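Local coordinates for translation initiation factor eIF2b-like protein (Chaetomium thermophilum, PDB 4ZEM) that serves as the beta subunit of the heterodecameric translation initiation factor eIF2B, which probably acts as the guanine nucleotide exchange factor of eIF2, at residues G192-Y198 and R264-F270; F217-A222 and V248-L253; M259-P263 and A293-K299. All blocks are in the same frame, centred on the assembly; numbering follows the deposited sequence.

Contact 1 (G192-Y198 and R264-F270)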
loop_
_atom_site.group_PDB
_atom_site.type_symbol
_atom_site.label_atom_id
_atom_site.label_comp_id
_atom_site.label_asym_id
_atom_site.label_seq_id
_atom_site.Cartn_x
_atom_site.Cartn_y
_atom_site.Cartn_z
ATOM N N GLY A 192 -3.623 29.844 -4.848
ATOM C CA GLY A 192 -2.774 30.313 -5.928
ATOM C C GLY A 192 -1.588 29.415 -6.247
ATOM O O GLY A 192 -0.766 29.744 -7.103
ATOM N N ASP A 193 -1.500 28.271 -5.576
ATOM C CA ASP A 193 -0.385 27.354 -5.802
ATOM C C ASP A 193 -0.367 26.839 -7.235
ATOM O O ASP A 193 -1.414 26.580 -7.839
ATOM C CB ASP A 193 -0.455 26.157 -4.848
ATOM C CG ASP A 193 0.432 26.316 -3.631
ATOM O OD1 ASP A 193 1.055 27.388 -3.471
ATOM O OD2 ASP A 193 0.492 25.359 -2.828
ATOM N N TYR A 194 0.838 26.679 -7.762
ATOM C CA TYR A 194 1.040 25.999 -9.031
ATOM C C TYR A 194 1.613 24.631 -8.704
ATOM O O TYR A 194 2.774 24.515 -8.297
ATOM C CB TYR A 194 1.974 26.806 -9.923
ATOM C CG TYR A 194 1.245 27.665 -10.919
ATOM C CD1 TYR A 194 1.489 27.551 -12.285
ATOM C CD2 TYR A 194 0.344 28.633 -10.490
ATOM C CE1 TYR A 194 0.834 28.366 -13.196
ATOM C CE2 TYR A 194 -0.336 29.435 -11.393
ATOM C CZ TYR A 194 -0.085 29.303 -12.740
ATOM O OH TYR A 194 -0.754 30.116 -13.620
ATOM N N VAL A 195 0.792 23.602 -8.880
ATOM C CA VAL A 195 1.152 22.257 -8.449
ATOM C C VAL A 195 1.421 21.360 -9.641
ATOM O O VAL A 195 0.539 21.109 -10.464
ATOM C CB VAL A 195 0.028 21.629 -7.587
ATOM C CG1 VAL A 195 0.364 20.197 -7.210
ATOM C CG2 VAL A 195 -0.222 22.473 -6.347
ATOM N N LEU A 196 2.637 20.834 -9.701
ATOM C CA LEU A 196 3.024 19.969 -10.798
ATOM C C LEU A 196 2.760 18.523 -10.378
ATOM O O LEU A 196 3.352 18.021 -9.423
ATOM C CB LEU A 196 4.494 20.217 -11.173
ATOM C CG LEU A 196 5.220 19.466 -12.303
ATOM C CD1 LEU A 196 5.641 18.059 -11.924
ATOM C CD2 LEU A 196 4.420 19.474 -13.600
ATOM N N ALA A 197 1.843 17.869 -11.081
ATOM C CA ALA A 197 1.518 16.476 -10.794
ATOM C C ALA A 197 2.062 15.597 -11.898
ATOM O O ALA A 197 1.586 15.649 -13.035
ATOM C CB ALA A 197 0.014 16.285 -10.660
ATOM N N TYR A 198 3.035 14.759 -11.561
ATOM C CA TYR A 198 3.681 13.954 -12.584
ATOM C C TYR A 198 2.984 12.605 -12.643
ATOM O O TYR A 198 2.963 11.876 -11.652
ATOM C CB TYR A 198 5.176 13.790 -12.298
ATOM C CG TYR A 198 5.879 12.917 -13.305
ATOM C CD1 TYR A 198 6.476 13.486 -14.427
ATOM C CD2 TYR A 198 5.933 11.535 -13.159
ATOM C CE1 TYR A 198 7.110 12.710 -15.374
ATOM C CE2 TYR A 198 6.572 10.745 -14.107
ATOM C CZ TYR A 198 7.157 11.344 -15.213
ATOM O OH TYR A 198 7.799 10.585 -16.164
ATOM N N ARG A 264 8.649 27.727 -12.640
ATOM C CA ARG A 264 7.337 28.323 -12.399
ATOM C C ARG A 264 6.578 27.697 -11.209
ATOM O O ARG A 264 5.979 28.423 -10.415
ATOM C CB ARG A 264 6.484 28.263 -13.670
ATOM C CG ARG A 264 5.074 28.828 -13.494
ATOM C CD ARG A 264 5.130 30.292 -13.019
ATOM N NE ARG A 264 3.826 30.958 -12.998
ATOM C CZ ARG A 264 3.084 31.133 -11.906
ATOM N NH1 ARG A 264 1.917 31.758 -11.990
ATOM N NH2 ARG A 264 3.488 30.659 -10.735
ATOM N N VAL A 265 6.543 26.364 -11.132
ATOM C CA VAL A 265 5.657 25.658 -10.190
ATOM C C VAL A 265 6.047 25.875 -8.724
ATOM O O VAL A 265 7.185 26.215 -8.417
ATOM C CB VAL A 265 5.605 24.133 -10.469
ATOM C CG1 VAL A 265 5.564 23.865 -11.969
ATOM C CG2 VAL A 265 6.775 23.412 -9.820
ATOM N N ASN A 266 5.069 25.764 -7.831
ATOM C CA ASN A 266 5.312 25.872 -6.391
ATOM C C ASN A 266 5.779 24.564 -5.749
ATOM O O ASN A 266 6.612 24.571 -4.847
ATOM C CB ASN A 266 4.053 26.373 -5.698
ATOM C CG ASN A 266 3.744 27.807 -6.051
ATOM O OD1 ASN A 266 2.777 28.088 -6.757
ATOM N ND2 ASN A 266 4.565 28.728 -5.557
ATOM N N LYS A 267 5.204 23.450 -6.189
ATOM C CA LYS A 267 5.531 22.149 -5.627
ATOM C C LYS A 267 5.255 21.033 -6.623
ATOM O O LYS A 267 4.462 21.193 -7.551
ATOM C CB LYS A 267 4.748 21.893 -4.338
ATOM C CG LYS A 267 3.245 22.048 -4.477
ATOM C CD LYS A 267 2.615 22.391 -3.138
ATOM C CE LYS A 267 3.224 23.651 -2.553
ATOM N NZ LYS A 267 2.576 24.028 -1.272
ATOM N N VAL A 268 5.929 19.908 -6.414
ATOM C CA VAL A 268 5.780 18.718 -7.240
ATOM C C VAL A 268 5.250 17.573 -6.394
ATOM O O VAL A 268 5.764 17.307 -5.306
ATOM C CB VAL A 268 7.115 18.290 -7.883
ATOM C CG1 VAL A 268 6.909 17.042 -8.719
ATOM C CG2 VAL A 268 7.699 19.422 -8.733
ATOM N N ILE A 269 4.233 16.890 -6.906
ATOM C CA ILE A 269 3.584 15.798 -6.190
ATOM C C ILE A 269 3.662 14.497 -6.989
ATOM O O ILE A 269 3.377 14.483 -8.183
ATOM C CB ILE A 269 2.116 16.146 -5.867
ATOM C CG1 ILE A 269 2.065 17.346 -4.922
ATOM C CG2 ILE A 269 1.407 14.971 -5.223
ATOM C CD1 ILE A 269 0.668 17.750 -4.514
ATOM N N PHE A 270 4.041 13.409 -6.316
ATOM C CA PHE A 270 4.091 12.083 -6.936
ATOM C C PHE A 270 3.310 11.055 -6.141
ATOM O O PHE A 270 3.228 11.121 -4.913
ATOM C CB PHE A 270 5.527 11.532 -7.007
ATOM C CG PHE A 270 6.483 12.344 -7.811
ATOM C CD1 PHE A 270 7.403 13.164 -7.183
ATOM C CD2 PHE A 270 6.521 12.233 -9.187
ATOM C CE1 PHE A 270 8.311 13.896 -7.915
ATOM C CE2 PHE A 270 7.434 12.960 -9.925
ATOM C CZ PHE A 270 8.327 13.794 -9.290
HETATM O O HOH W 1 2.306 30.601 -7.960
HETATM O O HOH W 2 1.259 12.903 -9.611
#
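Start with Tyr194, which buries more surface here than any other residue. The guanidinium of Arg264 lies flat over one face of its ring: CZ of Arg264 sits 3.6 Å from the centroid of the Tyr194 ring, almost on the ring normal, and the planes are only 20° apart, so this is both a stack and a cation-pi pair. Its backbone is held as well. Tyr194 N donates to Asn266 OD1 at 2.6 Å, and Tyr194 O accepts from Asn266 N at 2.7 Å, so Asn266 pairs with the edge of the strand just before regular pairing begins. A water joins Asn266 OD1 to Arg264 NH2.

Leu196 is next. It is in register with Val268 in a parallel ladder: Leu196 N to Lys267 O is 2.8 Å and Ile269 N to Leu196 O is 2.9 Å. Its side chain packs on Val268, its partner on the same face (Leu196 CD1 to Val268 CG1 3.6 Å), and touches Val265 from the loop before the strand (Leu196 CB to Val265 CG1 3.9 Å).

Lys267 points to the other face, with Val195, Ala197 and Ile269, and curls back so that its NZ makes a salt bridge to Asp193 OD2 at 2.9 Å; the same NZ also reaches Gln188 O.

These two central strands belong to the parallel part of a Rossmann-like sheet. Strand 218-222 flanks 194-198, and strand 301-304 flanks 267-271. Helix 287-296 packs on the face carrying Val268, where Ala294 meets that valine and Ala287 touches both Tyr198 and Phe270.

Contact 2 (F217-A222 and V248-L253)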
loop_
_atom_site.group_PDB
_atom_site.type_symbol
_atom_site.label_atom_id
_atom_site.label_comp_id
_atom_site.label_asym_id
_atom_site.label_seq_id
_atom_site.Cartn_x
_atom_site.Cartn_y
_atom_site.Cartn_z
ATOM N N PHE A 217 -6.511 26.884 -6.978
ATOM C CA PHE A 217 -5.129 26.729 -7.429
ATOM C C PHE A 217 -5.051 26.148 -8.838
ATOM O O PHE A 217 -6.069 25.960 -9.508
ATOM C CB PHE A 217 -4.328 25.850 -6.449
ATOM C CG PHE A 217 -4.812 24.425 -6.353
ATOM C CD1 PHE A 217 -5.994 24.117 -5.686
ATOM C CD2 PHE A 217 -4.048 23.380 -6.867
ATOM C CE1 PHE A 217 -6.435 22.799 -5.584
ATOM C CE2 PHE A 217 -4.482 22.060 -6.756
ATOM C CZ PHE A 217 -5.684 21.773 -6.119
ATOM N N THR A 218 -3.825 25.927 -9.302
ATOM C CA THR A 218 -3.579 25.421 -10.645
ATOM C C THR A 218 -2.824 24.096 -10.621
ATOM O O THR A 218 -1.832 23.947 -9.906
ATOM C CB THR A 218 -2.787 26.461 -11.479
ATOM O OG1 THR A 218 -3.534 27.683 -11.548
ATOM C CG2 THR A 218 -2.528 25.959 -12.885
ATOM N N VAL A 219 -3.278 23.145 -11.428
ATOM C CA VAL A 219 -2.603 21.859 -11.526
ATOM C C VAL A 219 -1.959 21.689 -12.897
ATOM O O VAL A 219 -2.611 21.846 -13.931
ATOM C CB VAL A 219 -3.585 20.699 -11.260
ATOM C CG1 VAL A 219 -2.925 19.351 -11.507
ATOM C CG2 VAL A 219 -4.099 20.778 -9.848
ATOM N N ILE A 220 -0.673 21.357 -12.894
ATOM C CA ILE A 220 0.057 21.110 -14.127
ATOM C C ILE A 220 0.291 19.609 -14.271
ATOM O O ILE A 220 0.867 18.968 -13.387
ATOM C CB ILE A 220 1.405 21.856 -14.161
ATOM C CG1 ILE A 220 1.204 23.368 -14.000
ATOM C CG2 ILE A 220 2.151 21.550 -15.451
ATOM C CD1 ILE A 220 1.264 23.851 -12.563
ATOM N N LEU A 221 -0.216 19.043 -15.358
ATOM C CA LEU A 221 -0.080 17.616 -15.594
ATOM C C LEU A 221 1.041 17.362 -16.595
ATOM O O LEU A 221 0.979 17.812 -17.741
ATOM C CB LEU A 221 -1.400 17.031 -16.091
ATOM C CG LEU A 221 -2.586 17.187 -15.136
ATOM C CD1 LEU A 221 -3.868 16.854 -15.846
ATOM C CD2 LEU A 221 -2.426 16.281 -13.934
ATOM N N ALA A 222 2.080 16.670 -16.145
ATOM C CA ALA A 222 3.227 16.387 -16.994
ATOM C C ALA A 222 3.527 14.897 -17.048
ATOM O O ALA A 222 3.465 14.204 -16.033
ATOM C CB ALA A 222 4.447 17.149 -16.506
ATOM N N VAL A 248 -10.553 24.580 -10.369
ATOM C CA VAL A 248 -9.111 24.511 -10.503
ATOM C C VAL A 248 -8.689 24.551 -11.969
ATOM O O VAL A 248 -9.211 23.812 -12.805
ATOM C CB VAL A 248 -8.562 23.230 -9.822
ATOM C CG1 VAL A 248 -7.120 22.952 -10.235
ATOM C CG2 VAL A 248 -8.644 23.380 -8.323
ATOM N N SER A 249 -7.753 25.448 -12.265
ATOM C CA SER A 249 -7.157 25.549 -13.589
ATOM C C SER A 249 -6.187 24.402 -13.827
ATOM O O SER A 249 -5.516 23.936 -12.902
ATOM C CB SER A 249 -6.460 26.905 -13.774
ATOM O OG SER A 249 -7.408 27.960 -13.697
ATOM N N THR A 250 -6.137 23.932 -15.067
ATOM C CA THR A 250 -5.241 22.841 -15.431
ATOM C C THR A 250 -4.367 23.220 -16.609
ATOM O O THR A 250 -4.811 23.881 -17.554
ATOM C CB THR A 250 -6.005 21.541 -15.756
ATOM O OG1 THR A 250 -7.041 21.820 -16.710
ATOM C CG2 THR A 250 -6.632 20.973 -14.497
ATOM N N ILE A 251 -3.106 22.814 -16.517
ATOM C CA ILE A 251 -2.131 23.086 -17.551
ATOM C C ILE A 251 -1.561 21.790 -18.102
ATOM O O ILE A 251 -1.207 20.887 -17.351
ATOM C CB ILE A 251 -0.993 23.975 -17.007
ATOM C CG1 ILE A 251 -1.556 25.351 -16.625
ATOM C CG2 ILE A 251 0.134 24.104 -18.029
ATOM C CD1 ILE A 251 -0.544 26.320 -16.026
ATOM N N ASN A 252 -1.522 21.686 -19.423
ATOM C CA ASN A 252 -0.858 20.570 -20.081
ATOM C C ASN A 252 0.501 21.020 -20.580
ATOM O O ASN A 252 0.609 22.026 -21.278
ATOM C CB ASN A 252 -1.699 20.019 -21.233
ATOM C CG ASN A 252 -2.724 19.007 -20.767
ATOM O OD1 ASN A 252 -2.411 18.096 -19.998
ATOM N ND2 ASN A 252 -3.962 19.168 -21.221
ATOM N N LEU A 253 1.528 20.268 -20.218
ATOM C CA LEU A 253 2.897 20.578 -20.587
ATOM C C LEU A 253 3.438 19.729 -21.712
ATOM O O LEU A 253 3.176 18.536 -21.779
ATOM C CB LEU A 253 3.810 20.377 -19.387
ATOM C CG LEU A 253 4.153 21.595 -18.555
ATOM C CD1 LEU A 253 5.331 21.244 -17.665
ATOM C CD2 LEU A 253 4.508 22.744 -19.478
HETATM O O HOH W 3 -8.226 28.137 -10.885
#
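Four backbone hydrogen bonds zip these two parallel strands together. Ser249 N reaches Phe217 O at 3.3 Å, Val219 N to Ser249 O and Ile251 N to Val219 O are each 2.8 Å, and Leu221 N to Ile251 O is 2.9 Å. The bonds use Phe217, Val219 and Leu221 on one side and Ser249 and Ile251 on the other, the alternation expected of a parallel ladder. CA-H...O contacts fill in between them, the shortest from Thr250 CA to Val219 O at 3.2 Å.

Apolar packing divides between the two faces. With Thr218 and Ile220 on one face goes Ile251, whose CD1 lies 3.7 Å from Thr218 CG2; farther along, Ile220 CG2 meets Leu253 CG at 3.7 Å. On the face of Val219, Val248 CG1 approaches Val219 CG2 to 3.7 Å.

One aromatic contact closes the start of the pair: Val248 CG2 sits over the Phe217 ring, 4.0 Å from its centroid, a CH-pi interaction.

In the Rossmann-like sheet, 249-252 is an outermost strand and 218-222 lies between it and 194-198. Helices 202-214 and 237-246 pack on the Val219 and Thr250 face, while Tyr261 of helix 258-261 meets Ile220, Ile251 and Leu253 on the other.

Contact 3 (M259-P263 and A293-K299)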
loop_
_atom_site.group_PDB
_atom_site.type_symbol
_atom_site.label_atom_id
_atom_site.label_comp_id
_atom_site.label_asym_id
_atom_site.label_seq_id
_atom_site.Cartn_x
_atom_site.Cartn_y
_atom_site.Cartn_z
ATOM N N MET A 259 11.433 20.537 -18.155
ATOM C CA MET A 259 12.603 21.067 -17.473
ATOM C C MET A 259 12.583 22.588 -17.464
ATOM O O MET A 259 12.971 23.223 -16.485
ATOM C CB MET A 259 13.872 20.567 -18.163
ATOM C CG MET A 259 15.047 20.350 -17.244
ATOM S SD MET A 259 14.680 19.056 -16.049
ATOM C CE MET A 259 14.079 17.759 -17.125
ATOM N N ALA A 260 12.108 23.167 -18.558
ATOM C CA ALA A 260 11.982 24.612 -18.677
ATOM C C ALA A 260 10.910 25.183 -17.745
ATOM O O ALA A 260 11.052 26.296 -17.243
ATOM C CB ALA A 260 11.688 24.998 -20.119
ATOM N N TYR A 261 9.847 24.420 -17.504
ATOM C CA TYR A 261 8.685 24.958 -16.804
ATOM C C TYR A 261 8.667 24.743 -15.290
ATOM O O TYR A 261 7.959 25.462 -14.586
ATOM C CB TYR A 261 7.411 24.325 -17.397
ATOM C CG TYR A 261 6.123 24.899 -16.862
ATOM C CD1 TYR A 261 5.554 26.022 -17.450
ATOM C CD2 TYR A 261 5.480 24.334 -15.768
ATOM C CE1 TYR A 261 4.382 26.563 -16.970
ATOM C CE2 TYR A 261 4.312 24.876 -15.273
ATOM C CZ TYR A 261 3.767 25.992 -15.884
ATOM O OH TYR A 261 2.600 26.540 -15.416
ATOM N N ILE A 262 9.503 23.841 -14.777
ATOM C CA ILE A 262 9.547 23.582 -13.332
ATOM C C ILE A 262 9.810 24.811 -12.438
ATOM O O ILE A 262 9.195 24.927 -11.376
ATOM C CB ILE A 262 10.571 22.466 -13.003
ATOM C CG1 ILE A 262 10.070 21.142 -13.587
ATOM C CG2 ILE A 262 10.762 22.321 -11.503
ATOM C CD1 ILE A 262 10.294 19.918 -12.720
ATOM N N PRO A 263 10.686 25.741 -12.858
ATOM C CA PRO A 263 10.875 26.933 -12.018
ATOM C C PRO A 263 9.595 27.710 -11.707
ATOM O O PRO A 263 9.493 28.304 -10.636
ATOM C CB PRO A 263 11.816 27.776 -12.855
ATOM C CG PRO A 263 12.617 26.745 -13.550
ATOM C CD PRO A 263 11.665 25.710 -13.957
ATOM N N ALA A 293 14.833 18.048 -10.984
ATOM C CA ALA A 293 14.643 19.406 -11.456
ATOM C C ALA A 293 14.007 20.224 -10.357
ATOM O O ALA A 293 14.401 21.353 -10.097
ATOM C CB ALA A 293 13.771 19.413 -12.695
ATOM N N ALA A 294 13.027 19.633 -9.695
ATOM C CA ALA A 294 12.347 20.297 -8.604
ATOM C C ALA A 294 13.342 20.640 -7.508
ATOM O O ALA A 294 13.335 21.747 -6.966
ATOM C CB ALA A 294 11.243 19.419 -8.057
ATOM N N HIS A 295 14.218 19.685 -7.218
ATOM C CA HIS A 295 15.220 19.844 -6.177
ATOM C C HIS A 295 16.225 20.926 -6.546
ATOM O O HIS A 295 16.663 21.700 -5.697
ATOM C CB HIS A 295 15.938 18.514 -5.946
ATOM C CG HIS A 295 16.916 18.543 -4.813
ATOM N ND1 HIS A 295 18.266 18.732 -5.000
ATOM C CD2 HIS A 295 16.737 18.393 -3.479
ATOM C CE1 HIS A 295 18.879 18.705 -3.830
ATOM N NE2 HIS A 295 17.973 18.500 -2.891
ATOM N N GLU A 296 16.573 20.975 -7.826
ATOM C CA GLU A 296 17.486 21.979 -8.358
ATOM C C GLU A 296 16.948 23.407 -8.214
ATOM O O GLU A 296 17.713 24.357 -8.047
ATOM C CB GLU A 296 17.786 21.668 -9.822
ATOM C CG GLU A 296 19.183 21.124 -10.055
ATOM C CD GLU A 296 19.284 20.329 -11.339
ATOM O OE1 GLU A 296 18.434 20.528 -12.234
ATOM O OE2 GLU A 296 20.216 19.503 -11.450
ATOM N N TYR A 297 15.635 23.562 -8.311
ATOM C CA TYR A 297 15.024 24.881 -8.206
ATOM C C TYR A 297 14.293 25.108 -6.887
ATOM O O TYR A 297 13.405 25.962 -6.808
ATOM C CB TYR A 297 14.083 25.124 -9.387
ATOM C CG TYR A 297 14.826 25.373 -10.681
ATOM C CD1 TYR A 297 15.071 24.340 -11.577
ATOM C CD2 TYR A 297 15.311 26.643 -10.991
ATOM C CE1 TYR A 297 15.763 24.566 -12.756
ATOM C CE2 TYR A 297 16.002 26.879 -12.164
ATOM C CZ TYR A 297 16.226 25.838 -13.043
ATOM O OH TYR A 297 16.913 26.069 -14.213
ATOM N N LEU A 298 14.647 24.320 -5.871
ATOM C CA LEU A 298 14.126 24.493 -4.512
ATOM C C LEU A 298 12.620 24.250 -4.448
ATOM O O LEU A 298 11.927 24.823 -3.608
ATOM C CB LEU A 298 14.445 25.889 -3.961
ATOM C CG LEU A 298 15.871 26.217 -3.507
ATOM C CD1 LEU A 298 15.905 27.606 -2.868
ATOM C CD2 LEU A 298 16.402 25.173 -2.538
ATOM N N LYS A 299 12.113 23.403 -5.337
ATOM C CA LYS A 299 10.696 23.074 -5.316
ATOM C C LYS A 299 10.498 21.837 -4.453
ATOM O O LYS A 299 11.100 20.792 -4.714
ATOM C CB LYS A 299 10.172 22.820 -6.733
ATOM C CG LYS A 299 10.473 23.933 -7.722
ATOM C CD LYS A 299 9.992 25.271 -7.203
ATOM C CE LYS A 299 10.237 26.374 -8.222
ATOM N NZ LYS A 299 9.787 27.693 -7.700
#
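A proline pressing its CG onto the face of a tyrosine ring stands out here: Pro263 CG is 3.5 Å from the centroid of the Tyr297 ring and 7° off its normal, a nearly ideal CH-pi contact. Tyr297 comes just after helix 287-296, which ends in a Schellman motif. Leu298, with positive phi, is its C-prime residue; Lys299 N bonds back to Ala294 O at 2.6 Å, and Leu298 N makes a weak bond to His295 O at 3.3 Å. The turn sends the chain off toward strand 301-304, in the helix-to-strand order of a Rossmann-like fold.

Helix 258-261 and the residues after it meet the last turn of helix 287-296 through close apolar packing round Ala293. The CB of Ala293 is touched from two directions: by Met259 SD at 3.5 Å and by Ile262 CD1, also at 3.5 Å. A methyl group is all that Ala293 offers, so both larger side chains come right up to the helix. Ile262 also sets its CG2 3.9 Å from Ala294 CA.

Beyond the Schellman turn, Lys299 runs back past Ile262, with its CE 3.6 Å from Ile262 O. The ammonium group makes a weak hydrogen bond to Val265 O, and its bond across this contact is from Lys299 NZ to Pro263 O, at 3.0 Å.

How the contacts relate
Contacts 1 and 2 are neighbouring ladders of one sheet, their centres about 8 Å apart, and contact 2 is nested within the chain loop that contact 1 closes. The seam between them runs along strands 194-198 and 218-222, where Val195 O lies 2.7 Å from Ile220 N and Ala197 N lies 2.7 Å from Ile220 O. Contact 3 joins the ends of two helices that lie beside the sheet, its centre about 10 Å from that of contact 1 and about 16 Å from that of contact 2. Tyr261 touches both ladders: its OH is 3.4 Å from Tyr194 CE1 and 3.2 Å from Ile251 CD1. Ala294 CB, 3.6 Å from Val268 CG2, adds a second junction with contact 1.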